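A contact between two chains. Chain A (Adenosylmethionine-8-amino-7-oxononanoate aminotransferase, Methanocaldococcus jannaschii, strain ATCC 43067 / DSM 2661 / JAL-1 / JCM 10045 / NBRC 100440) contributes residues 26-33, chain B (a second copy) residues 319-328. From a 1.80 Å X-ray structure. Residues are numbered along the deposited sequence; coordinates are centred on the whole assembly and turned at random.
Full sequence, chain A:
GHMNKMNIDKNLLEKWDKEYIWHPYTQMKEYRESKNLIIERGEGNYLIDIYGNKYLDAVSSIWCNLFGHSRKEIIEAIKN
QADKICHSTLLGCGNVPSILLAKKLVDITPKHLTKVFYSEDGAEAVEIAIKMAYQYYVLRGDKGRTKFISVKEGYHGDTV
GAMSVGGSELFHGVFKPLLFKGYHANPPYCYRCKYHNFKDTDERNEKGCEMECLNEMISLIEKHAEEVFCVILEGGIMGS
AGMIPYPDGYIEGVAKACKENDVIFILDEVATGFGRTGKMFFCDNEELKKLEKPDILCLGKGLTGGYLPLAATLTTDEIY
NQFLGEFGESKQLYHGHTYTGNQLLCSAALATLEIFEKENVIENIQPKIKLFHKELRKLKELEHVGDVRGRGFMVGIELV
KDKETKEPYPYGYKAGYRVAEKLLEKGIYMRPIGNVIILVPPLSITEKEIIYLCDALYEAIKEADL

Chain A (26-33) TQMKEYRE
Chain B, residues 319-328: IYNQFLGEFG

How do the two backbones meet? Q27(A), phi/psi -79/107, is the N-cap of a helix that starts at M28(A) (-70/-27) and continues through K29(A) (-53/-48) and E30(A) (-77/-38). In chain B a helix that begins earlier in the chain includes Y320(B); a type I turn spans N321(B) to L324(B). An extended passage follows, -82/136 at L324(B), 172/-166 at G325(B) and -76/150 at E326(B), before a 3-10 segment begins at F327(B) (-48/-45). CA atoms pair as Q27(A) with F327(B) at 6.0 Å, K29(A) with L324(B) at 5.3 Å and E30(A) with E326(B) at 7.0 Å. The stretches bury 555 Å², both sides summed; Q27(A), M28(A), Y320(B), F323(B) and G325(B) are buried.

Which hydrogen bonds join them? The CA-to-CB bond of Q27(A) points toward chain B, with chi1 t, chi2 p and chi3 -106°. Its amide holds a donor and an acceptor for two backbone groups: NE2 donates to F323(B) O at 2.9 Å, while OE1 accepts from G325(B) N at 3.1 Å. G325(B), with no side chain, leaves its backbone close to this amide. The same OE1 takes the capping bond from K29(A) N at 2.8 Å, so one oxygen ties the helix start to the neighbouring chain. Further along, the carboxylate of E30(A), with chi1 m, chi2 t and chi3 0°, accepts from F327(B) N through OE2 at 3.0 Å. Water 1 accepts from Q27(A) NE2 at 2.9 Å and its oxygen lies 2.7 Å from E326(B) O; water 2 accepts from M28(A) N at 3.1 Å and donates to F323(B) O at 2.9 Å.

Where do charges contribute? Lysine is long enough to reach across from a partly exposed site: K29(A), with chi1 t, chi2 147°, chi3 t and chi4 m, carries NZ to 3.6 Å from E326(B) OE2, a salt bridge between chains. Its NZ also lies 3.4 Å from E33(A) OE2, a salt bridge within chain A with a weak hydrogen bond. E326(B) has its CA-to-CB bond directed away, but chi1 -30°, chi2 -99° and chi3 -84° bring its end nearer.

What packs around the polar contacts? M28(A), m at all three chi angles, sets its CB 3.8 Å from Y320(B) CZ and 3.9 Å from L324(B) CD2. L324(B), chi1 m and chi2 t, also places CD2 4.0 Å from K29(A) CB. Y320(B), chi1 t and chi2 -81°, puts its OH over one face of the guanidinium of R32(A) (chi1 m, chi2 t, chi3 t, chi4 -170°), 3.2 Å from R32(A) CZ. F327(B), chi1 t and chi2 83°, brings CD1 to 4.5 Å from Q27(A) CB, although its end leads away.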

# COMPACT_ATOMS: atom_id res chain seq x y z
N THR A 26 -5.80 7.76 -15.46
CA THR A 26 -5.66 8.84 -16.42
C THR A 26 -5.43 8.25 -17.81
O THR A 26 -4.54 7.41 -18.01
CB THR A 26 -4.41 9.68 -16.07
OG1 THR A 26 -4.51 10.43 -14.84
CG2 THR A 26 -4.04 10.67 -17.18
N GLN A 27 -6.21 8.73 -18.80
CA GLN A 27 -5.98 8.32 -20.17
C GLN A 27 -4.80 9.12 -20.68
O GLN A 27 -4.95 10.31 -20.98
CB GLN A 27 -7.26 8.55 -21.01
CG GLN A 27 -7.05 8.39 -22.50
CD GLN A 27 -6.25 7.17 -22.88
OE1 GLN A 27 -5.10 7.30 -23.24
NE2 GLN A 27 -6.84 5.97 -22.75
N MET A 28 -3.64 8.46 -20.84
CA MET A 28 -2.38 9.17 -21.02
C MET A 28 -2.35 9.84 -22.40
O MET A 28 -1.64 10.82 -22.59
CB MET A 28 -1.21 8.18 -20.89
CG MET A 28 -0.90 7.80 -19.38
SD MET A 28 -0.74 9.28 -18.29
CE MET A 28 0.79 9.90 -18.98
N LYS A 29 -3.08 9.29 -23.36
CA LYS A 29 -3.22 9.95 -24.67
C LYS A 29 -3.69 11.38 -24.47
O LYS A 29 -3.14 12.29 -25.08
CB LYS A 29 -4.08 9.14 -25.64
CG LYS A 29 -4.49 9.89 -26.91
CD LYS A 29 -4.63 9.06 -28.17
CE LYS A 29 -4.89 9.95 -29.38
NZ LYS A 29 -5.87 11.03 -29.05
N GLU A 30 -4.72 11.57 -23.66
CA GLU A 30 -5.31 12.88 -23.49
C GLU A 30 -4.46 13.76 -22.59
O GLU A 30 -4.35 14.95 -22.83
CB GLU A 30 -6.74 12.75 -22.97
CG GLU A 30 -7.54 12.22 -24.12
CD GLU A 30 -9.03 12.33 -23.93
OE1 GLU A 30 -9.46 12.85 -22.85
OE2 GLU A 30 -9.75 11.90 -24.87
N TYR A 31 -3.89 13.16 -21.56
CA TYR A 31 -3.04 13.91 -20.66
C TYR A 31 -1.85 14.48 -21.44
O TYR A 31 -1.43 15.62 -21.23
CB TYR A 31 -2.63 12.94 -19.52
CG TYR A 31 -1.86 13.60 -18.40
CD1 TYR A 31 -2.52 14.20 -17.34
CD2 TYR A 31 -0.46 13.61 -18.40
CE1 TYR A 31 -1.83 14.79 -16.30
CE2 TYR A 31 0.24 14.27 -17.39
CZ TYR A 31 -0.45 14.83 -16.32
OH TYR A 31 0.24 15.49 -15.33
N ARG A 32 -1.30 13.69 -22.35
CA ARG A 32 -0.15 14.15 -23.10
C ARG A 32 -0.49 15.30 -24.06
O ARG A 32 0.42 16.02 -24.46
CB ARG A 32 0.46 13.04 -23.94
CG ARG A 32 1.29 12.10 -23.10
CD ARG A 32 1.27 10.82 -23.90
NE ARG A 32 2.55 10.27 -23.53
CZ ARG A 32 3.14 9.22 -24.09
NH1 ARG A 32 2.58 8.62 -25.13
NH2 ARG A 32 4.29 8.83 -23.60
N GLU A 33 -1.78 15.47 -24.38
CA GLU A 33 -2.17 16.54 -25.28
C GLU A 33 -2.45 17.83 -24.52
O GLU A 33 -2.46 18.89 -25.12
CB GLU A 33 -3.41 16.18 -26.10
CG GLU A 33 -3.05 15.28 -27.26
CD GLU A 33 -4.23 14.51 -27.82
OE1 GLU A 33 -5.37 14.60 -27.26
OE2 GLU A 33 -4.00 13.80 -28.82
N ILE B 319 3.79 -2.20 -23.52
CA ILE B 319 2.67 -2.44 -22.61
C ILE B 319 1.84 -1.18 -22.42
O ILE B 319 0.62 -1.23 -22.47
CB ILE B 319 3.21 -3.02 -21.27
CG1 ILE B 319 3.59 -4.49 -21.45
CG2 ILE B 319 2.15 -2.85 -20.16
CD1 ILE B 319 4.42 -5.09 -20.28
N TYR B 320 2.51 -0.05 -22.13
CA TYR B 320 1.87 1.23 -21.89
C TYR B 320 0.98 1.60 -23.09
O TYR B 320 -0.10 2.17 -22.94
CB TYR B 320 3.01 2.26 -21.70
CG TYR B 320 2.67 3.74 -21.69
CD1 TYR B 320 2.47 4.47 -22.87
CD2 TYR B 320 2.56 4.43 -20.48
CE1 TYR B 320 2.23 5.84 -22.83
CE2 TYR B 320 2.30 5.79 -20.42
CZ TYR B 320 2.14 6.50 -21.60
OH TYR B 320 1.91 7.85 -21.51
N ASN B 321 1.46 1.32 -24.31
CA ASN B 321 0.78 1.86 -25.48
C ASN B 321 -0.60 1.26 -25.68
O ASN B 321 -1.45 1.89 -26.31
CB ASN B 321 1.62 1.60 -26.73
CG ASN B 321 2.76 2.57 -26.90
OD1 ASN B 321 2.79 3.62 -26.25
ND2 ASN B 321 3.77 2.19 -27.67
N GLN B 322 -0.83 0.02 -25.20
CA GLN B 322 -2.11 -0.63 -25.34
C GLN B 322 -3.20 0.15 -24.61
O GLN B 322 -4.34 0.04 -25.00
CB GLN B 322 -2.09 -2.08 -24.82
CG GLN B 322 -1.56 -3.12 -25.79
CD GLN B 322 -2.30 -3.20 -27.11
OE1 GLN B 322 -3.50 -3.06 -27.18
NE2 GLN B 322 -1.57 -3.26 -28.22
N PHE B 323 -2.83 0.94 -23.58
CA PHE B 323 -3.80 1.66 -22.76
C PHE B 323 -4.11 3.08 -23.26
O PHE B 323 -4.85 3.83 -22.61
CB PHE B 323 -3.35 1.69 -21.30
CG PHE B 323 -3.20 0.31 -20.67
CD1 PHE B 323 -2.12 -0.51 -20.97
CD2 PHE B 323 -4.11 -0.11 -19.69
CE1 PHE B 323 -2.00 -1.76 -20.35
CE2 PHE B 323 -3.95 -1.34 -19.03
CZ PHE B 323 -2.89 -2.18 -19.36
N LEU B 324 -3.53 3.44 -24.41
CA LEU B 324 -3.80 4.72 -25.08
C LEU B 324 -5.07 4.70 -25.92
O LEU B 324 -5.34 3.72 -26.61
CB LEU B 324 -2.60 4.99 -26.01
CG LEU B 324 -1.29 5.25 -25.28
CD1 LEU B 324 -0.14 5.43 -26.27
CD2 LEU B 324 -1.42 6.46 -24.36
N GLY B 325 -5.86 5.78 -25.80
CA GLY B 325 -6.97 6.03 -26.72
C GLY B 325 -7.82 7.20 -26.25
O GLY B 325 -7.39 7.97 -25.40
N GLU B 326 -9.02 7.35 -26.84
CA GLU B 326 -9.87 8.46 -26.45
C GLU B 326 -10.47 8.12 -25.09
O GLU B 326 -10.69 6.96 -24.78
CB GLU B 326 -11.03 8.70 -27.42
CG GLU B 326 -10.76 8.32 -28.85
CD GLU B 326 -10.40 9.58 -29.60
OE1 GLU B 326 -11.34 10.30 -30.03
OE2 GLU B 326 -9.18 9.87 -29.69
N PHE B 327 -10.75 9.14 -24.29
CA PHE B 327 -11.30 8.90 -22.97
C PHE B 327 -12.48 7.92 -23.01
O PHE B 327 -12.59 7.04 -22.17
CB PHE B 327 -11.78 10.23 -22.41
CG PHE B 327 -12.22 10.12 -20.97
CD1 PHE B 327 -11.29 10.16 -19.95
CD2 PHE B 327 -13.56 9.95 -20.67
CE1 PHE B 327 -11.71 10.08 -18.63
CE2 PHE B 327 -13.99 9.86 -19.36
CZ PHE B 327 -13.05 9.90 -18.34
N GLY B 328 -13.41 8.11 -23.97
CA GLY B 328 -14.67 7.39 -23.94
C GLY B 328 -14.52 5.93 -24.38
O GLY B 328 -15.44 5.13 -24.27
O HOH W 1 -9.72 5.78 -22.61
O HOH W 2 -3.31 5.43 -20.72